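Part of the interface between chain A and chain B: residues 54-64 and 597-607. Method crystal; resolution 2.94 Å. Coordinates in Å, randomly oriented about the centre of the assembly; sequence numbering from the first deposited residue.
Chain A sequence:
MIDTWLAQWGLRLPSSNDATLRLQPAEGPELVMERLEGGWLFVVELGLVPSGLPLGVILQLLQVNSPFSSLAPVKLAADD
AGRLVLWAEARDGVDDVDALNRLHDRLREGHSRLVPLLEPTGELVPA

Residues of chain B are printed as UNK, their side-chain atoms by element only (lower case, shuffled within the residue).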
ATOM      1  N   PRO A  54       3.175 -11.808  -1.432  1.00 72.38           N
ATOM      2  CA  PRO A  54       1.920 -12.445  -1.035  1.00 70.67           C
ATOM      3  C   PRO A  54       0.950 -11.444  -0.484  1.00 66.42           C
ATOM      4  O   PRO A  54       1.347 -10.381  -0.014  1.00 64.08           O
ATOM      5  CB  PRO A  54       2.335 -13.403   0.077  1.00 73.66           C
ATOM      6  CG  PRO A  54       3.703 -12.976   0.486  1.00 71.65           C
ATOM      7  CD  PRO A  54       4.324 -12.376  -0.723  1.00 72.86           C
ATOM      8  N   LEU A  55      -0.327 -11.788  -0.543  1.00 68.10           N
ATOM      9  CA  LEU A  55      -1.401 -10.909  -0.078  1.00 61.65           C
ATOM     10  C   LEU A  55      -1.126 -10.362   1.321  1.00 62.85           C
ATOM     11  O   LEU A  55      -1.086  -9.148   1.491  1.00 67.70           O
ATOM     12  CB  LEU A  55      -2.715 -11.664  -0.082  1.00 58.88           C
ATOM     13  CG  LEU A  55      -3.945 -10.843   0.170  1.00 56.45           C
ATOM     14  CD1 LEU A  55      -3.899  -9.562  -0.651  1.00 54.96           C
ATOM     15  CD2 LEU A  55      -5.179 -11.654  -0.174  1.00 58.31           C
ATOM     16  N   GLY A  56      -0.929 -11.264   2.301  1.00 64.55           N
ATOM     17  CA  GLY A  56      -0.696 -10.916   3.721  1.00 58.30           C
ATOM     18  C   GLY A  56       0.346  -9.837   3.920  1.00 57.42           C
ATOM     19  O   GLY A  56       0.164  -8.909   4.725  1.00 54.22           O
ATOM     20  N   VAL A  57       1.419  -9.915   3.137  1.00 58.51           N
ATOM     21  CA  VAL A  57       2.449  -8.882   3.149  1.00 57.43           C
ATOM     22  C   VAL A  57       1.894  -7.585   2.613  1.00 55.76           C
ATOM     23  O   VAL A  57       2.021  -6.545   3.261  1.00 59.72           O
ATOM     24  CB  VAL A  57       3.668  -9.295   2.315  1.00 59.96           C
ATOM     25  CG1 VAL A  57       4.738  -8.222   2.345  1.00 55.30           C
ATOM     26  CG2 VAL A  57       4.217 -10.629   2.810  1.00 62.43           C
ATOM     27  N   ILE A  58       1.243  -7.633   1.453  1.00 55.57           N
ATOM     28  CA  ILE A  58       0.583  -6.434   0.939  1.00 54.59           C
ATOM     29  C   ILE A  58      -0.242  -5.807   2.047  1.00 59.82           C
ATOM     30  O   ILE A  58      -0.246  -4.584   2.203  1.00 62.01           O
ATOM     31  CB  ILE A  58      -0.407  -6.733  -0.173  1.00 56.16           C
ATOM     32  CG1 ILE A  58       0.273  -7.275  -1.419  1.00 62.50           C
ATOM     33  CG2 ILE A  58      -1.145  -5.473  -0.507  1.00 58.04           C
ATOM     34  CD1 ILE A  58       1.535  -6.521  -1.797  1.00 72.28           C
ATOM     35  N   LEU A  59      -0.945  -6.657   2.813  1.00 61.21           N
ATOM     36  CA  LEU A  59      -1.919  -6.203   3.794  1.00 58.57           C
ATOM     37  C   LEU A  59      -1.221  -5.489   4.913  1.00 62.58           C
ATOM     38  O   LEU A  59      -1.573  -4.344   5.272  1.00 63.19           O
ATOM     39  CB  LEU A  59      -2.700  -7.371   4.345  1.00 59.83           C
ATOM     40  CG  LEU A  59      -3.980  -7.671   3.581  1.00 62.77           C
ATOM     41  CD1 LEU A  59      -4.477  -9.083   3.857  1.00 66.38           C
ATOM     42  CD2 LEU A  59      -5.039  -6.670   3.990  1.00 59.62           C
ATOM     43  N   GLN A  60      -0.195  -6.147   5.438  1.00 63.51           N
ATOM     44  CA  GLN A  60       0.612  -5.563   6.492  1.00 62.01           C
ATOM     45  C   GLN A  60       1.207  -4.225   6.031  1.00 56.96           C
ATOM     46  O   GLN A  60       1.302  -3.306   6.814  1.00 60.59           O
ATOM     47  CB  GLN A  60       1.682  -6.555   6.935  1.00 65.26           C
ATOM     48  CG  GLN A  60       2.735  -5.997   7.864  1.00 65.16           C
ATOM     49  CD  GLN A  60       3.365  -7.087   8.700  1.00 71.09           C
ATOM     50  OE1 GLN A  60       3.253  -8.266   8.380  1.00 77.63           O
ATOM     51  NE2 GLN A  60       4.012  -6.702   9.789  1.00 74.51           N
ATOM     52  N   LEU A  61       1.523  -4.097   4.745  1.00 51.53           N
ATOM     53  CA  LEU A  61       1.930  -2.806   4.216  1.00 54.28           C
ATOM     54  C   LEU A  61       0.831  -1.744   4.289  1.00 52.68           C
ATOM     55  O   LEU A  61       0.960  -0.750   4.984  1.00 53.48           O
ATOM     56  CB  LEU A  61       2.452  -2.938   2.805  1.00 55.63           C
ATOM     57  CG  LEU A  61       3.734  -3.762   2.637  1.00 58.00           C
ATOM     58  CD1 LEU A  61       4.318  -3.547   1.254  1.00 52.99           C
ATOM     59  CD2 LEU A  61       4.746  -3.360   3.686  1.00 59.34           C
ATOM     60  N   LEU A  62      -0.277  -1.988   3.629  1.00 51.81           N
ATOM     61  CA  LEU A  62      -1.419  -1.100   3.740  1.00 53.43           C
ATOM     62  C   LEU A  62      -1.828  -0.782   5.176  1.00 56.43           C
ATOM     63  O   LEU A  62      -2.191   0.361   5.491  1.00 55.81           O
ATOM     64  CB  LEU A  62      -2.577  -1.693   2.960  1.00 55.74           C
ATOM     65  CG  LEU A  62      -2.133  -1.900   1.497  1.00 55.70           C
ATOM     66  CD1 LEU A  62      -3.126  -2.712   0.694  1.00 64.05           C
ATOM     67  CD2 LEU A  62      -1.879  -0.574   0.798  1.00 50.24           C
ATOM     68  N   GLN A  63      -1.744  -1.771   6.061  1.00 56.08           N
ATOM     69  CA  GLN A  63      -2.181  -1.541   7.430  1.00 58.68           C
ATOM     70  C   GLN A  63      -1.332  -0.513   8.192  1.00 60.79           C
ATOM     71  O   GLN A  63      -1.842   0.152   9.085  1.00 69.78           O
ATOM     72  CB  GLN A  63      -2.311  -2.849   8.195  1.00 65.54           C
ATOM     73  CG  GLN A  63      -3.467  -3.715   7.702  1.00 72.64           C
ATOM     74  CD  GLN A  63      -3.553  -5.051   8.412  1.00 75.77           C
ATOM     75  OE1 GLN A  63      -2.547  -5.593   8.858  1.00 78.80           O
ATOM     76  NE2 GLN A  63      -4.766  -5.587   8.522  1.00 79.65           N
ATOM     77  N   VAL A  64      -0.056  -0.365   7.829  1.00 57.44           N
ATOM     78  CA  VAL A  64       0.764   0.751   8.323  1.00 52.23           C
ATOM     79  C   VAL A  64       0.094   2.138   8.172  1.00 54.02           C
ATOM     80  O   VAL A  64       0.539   3.098   8.785  1.00 59.68           O
ATOM     81  CB  VAL A  64       2.110   0.837   7.583  1.00 52.33           C
ATOM     82  CG1 VAL A  64       2.950   2.010   8.104  1.00 51.95           C
ATOM     83  CG2 VAL A  64       2.870  -0.486   7.630  1.00 48.46           C
TER
ATOM     84  N   UNK B 597       3.469 -15.107  12.242  1.00 90.16           N
ATOM     85  CA  UNK B 597       3.916 -13.786  11.777  1.00 90.61           C
ATOM     86  C   UNK B 597       2.734 -12.915  11.388  1.00 84.29           C
ATOM     87  O   UNK B 597       1.747 -13.429  10.893  1.00 81.27           O
ATOM     88  c   UNK B 597       4.166 -15.391  10.042  1.00 88.68           C
ATOM     89  c   UNK B 597       4.748 -14.112  10.542  1.00 90.98           C
ATOM     90  c   UNK B 597       3.800 -16.166  11.276  1.00 91.15           C
ATOM     91  N   UNK B 598       2.848 -11.607  11.606  1.00 86.42           N
ATOM     92  CA  UNK B 598       1.716 -10.694  11.470  1.00 88.84           C
ATOM     93  C   UNK B 598       1.107 -10.748  10.072  1.00 85.77           C
ATOM     94  O   UNK B 598      -0.114 -10.704   9.919  1.00 81.48           O
ATOM     95  o   UNK B 598       2.465  -9.907  14.123  1.00108.65           O
ATOM     96  c   UNK B 598       2.870  -9.207  13.170  1.00106.09           C
ATOM     97  c   UNK B 598       2.119  -9.268  11.847  1.00 95.04           C
ATOM     98  o   UNK B 598       3.884  -8.480  13.253  1.00117.20           O
ATOM     99  N   UNK B 599       1.968 -10.875   9.064  1.00 85.66           N
ATOM    100  CA  UNK B 599       1.534 -11.131   7.693  1.00 82.66           C
ATOM    101  C   UNK B 599       0.490 -12.235   7.637  1.00 77.90           C
ATOM    102  O   UNK B 599      -0.623 -12.026   7.159  1.00 76.49           O
ATOM    103  o   UNK B 599       3.775 -12.059   7.592  1.00 97.56           O
ATOM    104  c   UNK B 599       2.724 -11.489   6.809  1.00 86.22           C
ATOM    105  N   UNK B 600       0.835 -13.408   8.150  1.00 75.28           N
ATOM    106  CA  UNK B 600      -0.141 -14.472   8.238  1.00 68.09           C
ATOM    107  C   UNK B 600      -1.384 -14.102   8.995  1.00 64.19           C
ATOM    108  O   UNK B 600      -2.468 -14.416   8.546  1.00 67.78           O
ATOM    109  c   UNK B 600       0.460 -15.735   8.808  1.00 70.27           C
ATOM    110  o   UNK B 600       0.654 -16.507   6.557  1.00 71.93           O
ATOM    111  c   UNK B 600       0.948 -16.668   7.738  1.00 72.90           C
ATOM    112  n   UNK B 600       1.702 -17.653   8.145  1.00 80.85           N
ATOM    113  N   UNK B 601      -1.255 -13.423  10.128  1.00 63.14           N
ATOM    114  CA  UNK B 601      -2.460 -13.004  10.870  1.00 63.53           C
ATOM    115  C   UNK B 601      -3.379 -12.089  10.060  1.00 63.56           C
ATOM    116  O   UNK B 601      -4.604 -12.149  10.201  1.00 62.85           O
ATOM    117  c   UNK B 601      -3.432 -11.893  12.852  1.00 60.16           C
ATOM    118  c   UNK B 601      -2.146 -12.285  12.177  1.00 63.47           C
ATOM    119  c   UNK B 601      -1.365 -13.194  13.081  1.00 71.91           C
ATOM    120  N   UNK B 602      -2.784 -11.226   9.239  1.00 63.96           N
ATOM    121  CA  UNK B 602      -3.553 -10.279   8.453  1.00 62.97           C
ATOM    122  C   UNK B 602      -4.440 -11.055   7.500  1.00 65.08           C
ATOM    123  O   UNK B 602      -5.621 -10.749   7.348  1.00 68.51           O
ATOM    124  c   UNK B 602      -2.640  -9.344   7.689  1.00 60.65           C
ATOM    125  N   UNK B 603      -3.879 -12.107   6.913  1.00 63.90           N
ATOM    126  CA  UNK B 603      -4.576 -12.878   5.903  1.00 62.12           C
ATOM    127  C   UNK B 603      -5.824 -13.511   6.491  1.00 66.13           C
ATOM    128  O   UNK B 603      -6.894 -13.546   5.852  1.00 69.75           O
ATOM    129  c   UNK B 603      -3.667 -13.968   5.357  1.00 60.10           C
ATOM    130  c   UNK B 603      -4.150 -14.770   4.163  1.00 56.91           C
ATOM    131  c   UNK B 603      -4.168 -13.870   2.956  1.00 62.60           C
ATOM    132  c   UNK B 603      -3.176 -15.897   3.886  1.00 61.75           C
ATOM    133  N   UNK B 604      -5.695 -14.018   7.708  1.00 62.03           N
ATOM    134  CA  UNK B 604      -6.782 -14.778   8.277  1.00 61.69           C
ATOM    135  C   UNK B 604      -7.809 -13.855   8.885  1.00 62.20           C
ATOM    136  O   UNK B 604      -8.997 -14.153   8.864  1.00 56.94           O
ATOM    137  c   UNK B 604      -5.056 -16.614   8.981  1.00 64.02           C
ATOM    138  c   UNK B 604      -4.234 -16.719  10.248  1.00 73.07           C
ATOM    139  c   UNK B 604      -5.473 -17.995   8.510  1.00 63.67           C
ATOM    140  c   UNK B 604      -6.278 -15.769   9.319  1.00 64.61           C
ATOM    141  N   UNK B 605      -7.349 -12.739   9.451  1.00 64.95           N
ATOM    142  CA  UNK B 605      -8.270 -11.767   9.996  1.00 64.93           C
ATOM    143  C   UNK B 605      -9.156 -11.286   8.835  1.00 66.29           C
ATOM    144  O   UNK B 605     -10.276 -10.796   9.028  1.00 67.04           O
ATOM    145  n   UNK B 605      -8.288  -8.820  13.798  1.00110.51           N
ATOM    146  n   UNK B 605     -10.426  -8.001  14.173  1.00104.31           N
ATOM    147  c   UNK B 605      -7.518 -10.621  10.658  1.00 67.61           C
ATOM    148  c   UNK B 605      -9.129  -8.024  14.475  1.00109.65           C
ATOM    149  c   UNK B 605      -7.558 -10.612  12.181  1.00 77.62           C
ATOM    150  n   UNK B 605      -8.676  -7.250  15.456  1.00108.33           N
ATOM    151  c   UNK B 605      -8.691  -9.718  12.694  1.00 94.89           C
ATOM    152  N   UNK B 606      -8.680 -11.518   7.621  1.00 62.92           N
ATOM    153  CA  UNK B 606      -9.414 -11.108   6.440  1.00 63.16           C
ATOM    154  C   UNK B 606     -10.342 -12.216   5.990  1.00 62.36           C
ATOM    155  O   UNK B 606     -11.432 -11.961   5.503  1.00 60.59           O
ATOM    156  c   UNK B 606      -8.009 -10.091   2.986  1.00 65.77           C
ATOM    157  n   UNK B 606      -9.262 -11.018  -0.325  1.00 73.31           N
ATOM    158  c   UNK B 606      -9.082 -10.475   3.988  1.00 62.67           C
ATOM    159  c   UNK B 606      -8.846 -11.162   0.918  1.00 69.06           C
ATOM    160  n   UNK B 606      -8.523 -10.079   1.622  1.00 70.57           N
ATOM    161  n   UNK B 606      -8.734 -12.383   1.436  1.00 64.84           N
ATOM    162  c   UNK B 606      -8.443 -10.767   5.326  1.00 61.78           C
ATOM    163  N   UNK B 607      -9.885 -13.455   6.120  1.00 61.43           N
ATOM    164  CA  UNK B 607     -10.715 -14.589   5.776  1.00 55.85           C
ATOM    165  C   UNK B 607     -11.921 -14.587   6.699  1.00 59.35           C
ATOM    166  O   UNK B 607     -13.028 -14.872   6.281  1.00 76.08           O
ATOM    167  c   UNK B 607      -9.932 -15.885   5.891  1.00 48.37           C
TER

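Position 597 of chain B has three side-chain carbons that close a ring onto the backbone N, and the ring makes no contact with the chain A stretch; it is proline. It stands at the N-cap position, where its lack of an amide hydrogen costs the helix nothing.

Position 598 carries two carbons, the second bearing two oxygens. Its CB lies 3.8 Å from A:Gln60 OE1, at the exposed border of the contact. The group is a carboxylate, so the residue is aspartate, and in the first turn of a helix a carboxylate suits the positive end of the helix dipole.

Position 599 has one carbon and then one oxygen. Its CB is 3.6 Å from A:Gln60 OE1 and 4.4 Å from A:Val57 CG2, and its backbone O reaches to 3.6 Å from A:Gly56 CA. Its backbone N lies 3.0 Å from A:Gln60 OE1, but the angle is too poor for a hydrogen bond. This is serine; so small a side chain suits the point where the two backbones come nearest, with A:Gly56 CA and B:Ser599 CA 4.6 Å apart.

Position 600 shows two carbons, the second with one oxygen and one nitrogen. Its CA-to-CB bond points away from chain A, and it makes no contact there. It is asparagine; its ND2 is hydrogen-bonded elsewhere in the structure, which suits a polar group in a buried place.

At 601 one carbon carries two more, out of reach of the chain A stretch: the beta-branched pattern of valine. Its chi1 of 180° (t) is a comfortable one for valine in a helix.

Position 602 has a single carbon. This CB points toward chain A and packs 3.9 Å from A:Leu59 CB, 4.1 Å from A:Gly56 O and 3.9 Å from A:Gln63 OE1. It is alanine, whose methyl fits this close helix-to-helix approach.

Position 603 has four carbons forked at the second. One terminal carbon meets A:Leu55 CD2 at 4.0 Å, an apolar contact, and packs 4.2 Å from A:Gly56 N. It is leucine, well matched to a buried, largely apolar site.

Position 604 has the same forked four carbons, out of reach of this stretch. It is leucine, an apolar chain in a buried site.

Position 605 has three carbons, a nitrogen, and a carbon carrying two nitrogens, with no contact here. It is arginine, whose long charged chain can stay partly exposed.

Position 606 repeats that pattern. Its third side-chain carbon lies 3.8 Å from A:Leu59 CD1, while A:Leu55 CD2 covers one face of the terminal group, 3.9 Å from the carbon bearing two nitrogens. It is arginine, tolerable though buried because NE, NH1 and NH2 are hydrogen-bonded elsewhere in the structure.

Position 607, with one carbon, is out of reach. It is alanine, whose methyl needs little room and favours helix.

The helices cross almost at right angles, 94°, with axes 7.6 Å apart. A:Gly56 permits this: an ideal CB there would lie 2.7 Å from B:Ser599 O, a clash. No hydrogen bond joins the stretches; close packing buries the 451 Å², apolar around A:Leu55, A:Leu59, B:Ala602 and B:Leu603, with A:Gln60, B:Ser599 and B:Arg606 also packed in.

Chain B, residues 597-607: PDSNVALLRRA
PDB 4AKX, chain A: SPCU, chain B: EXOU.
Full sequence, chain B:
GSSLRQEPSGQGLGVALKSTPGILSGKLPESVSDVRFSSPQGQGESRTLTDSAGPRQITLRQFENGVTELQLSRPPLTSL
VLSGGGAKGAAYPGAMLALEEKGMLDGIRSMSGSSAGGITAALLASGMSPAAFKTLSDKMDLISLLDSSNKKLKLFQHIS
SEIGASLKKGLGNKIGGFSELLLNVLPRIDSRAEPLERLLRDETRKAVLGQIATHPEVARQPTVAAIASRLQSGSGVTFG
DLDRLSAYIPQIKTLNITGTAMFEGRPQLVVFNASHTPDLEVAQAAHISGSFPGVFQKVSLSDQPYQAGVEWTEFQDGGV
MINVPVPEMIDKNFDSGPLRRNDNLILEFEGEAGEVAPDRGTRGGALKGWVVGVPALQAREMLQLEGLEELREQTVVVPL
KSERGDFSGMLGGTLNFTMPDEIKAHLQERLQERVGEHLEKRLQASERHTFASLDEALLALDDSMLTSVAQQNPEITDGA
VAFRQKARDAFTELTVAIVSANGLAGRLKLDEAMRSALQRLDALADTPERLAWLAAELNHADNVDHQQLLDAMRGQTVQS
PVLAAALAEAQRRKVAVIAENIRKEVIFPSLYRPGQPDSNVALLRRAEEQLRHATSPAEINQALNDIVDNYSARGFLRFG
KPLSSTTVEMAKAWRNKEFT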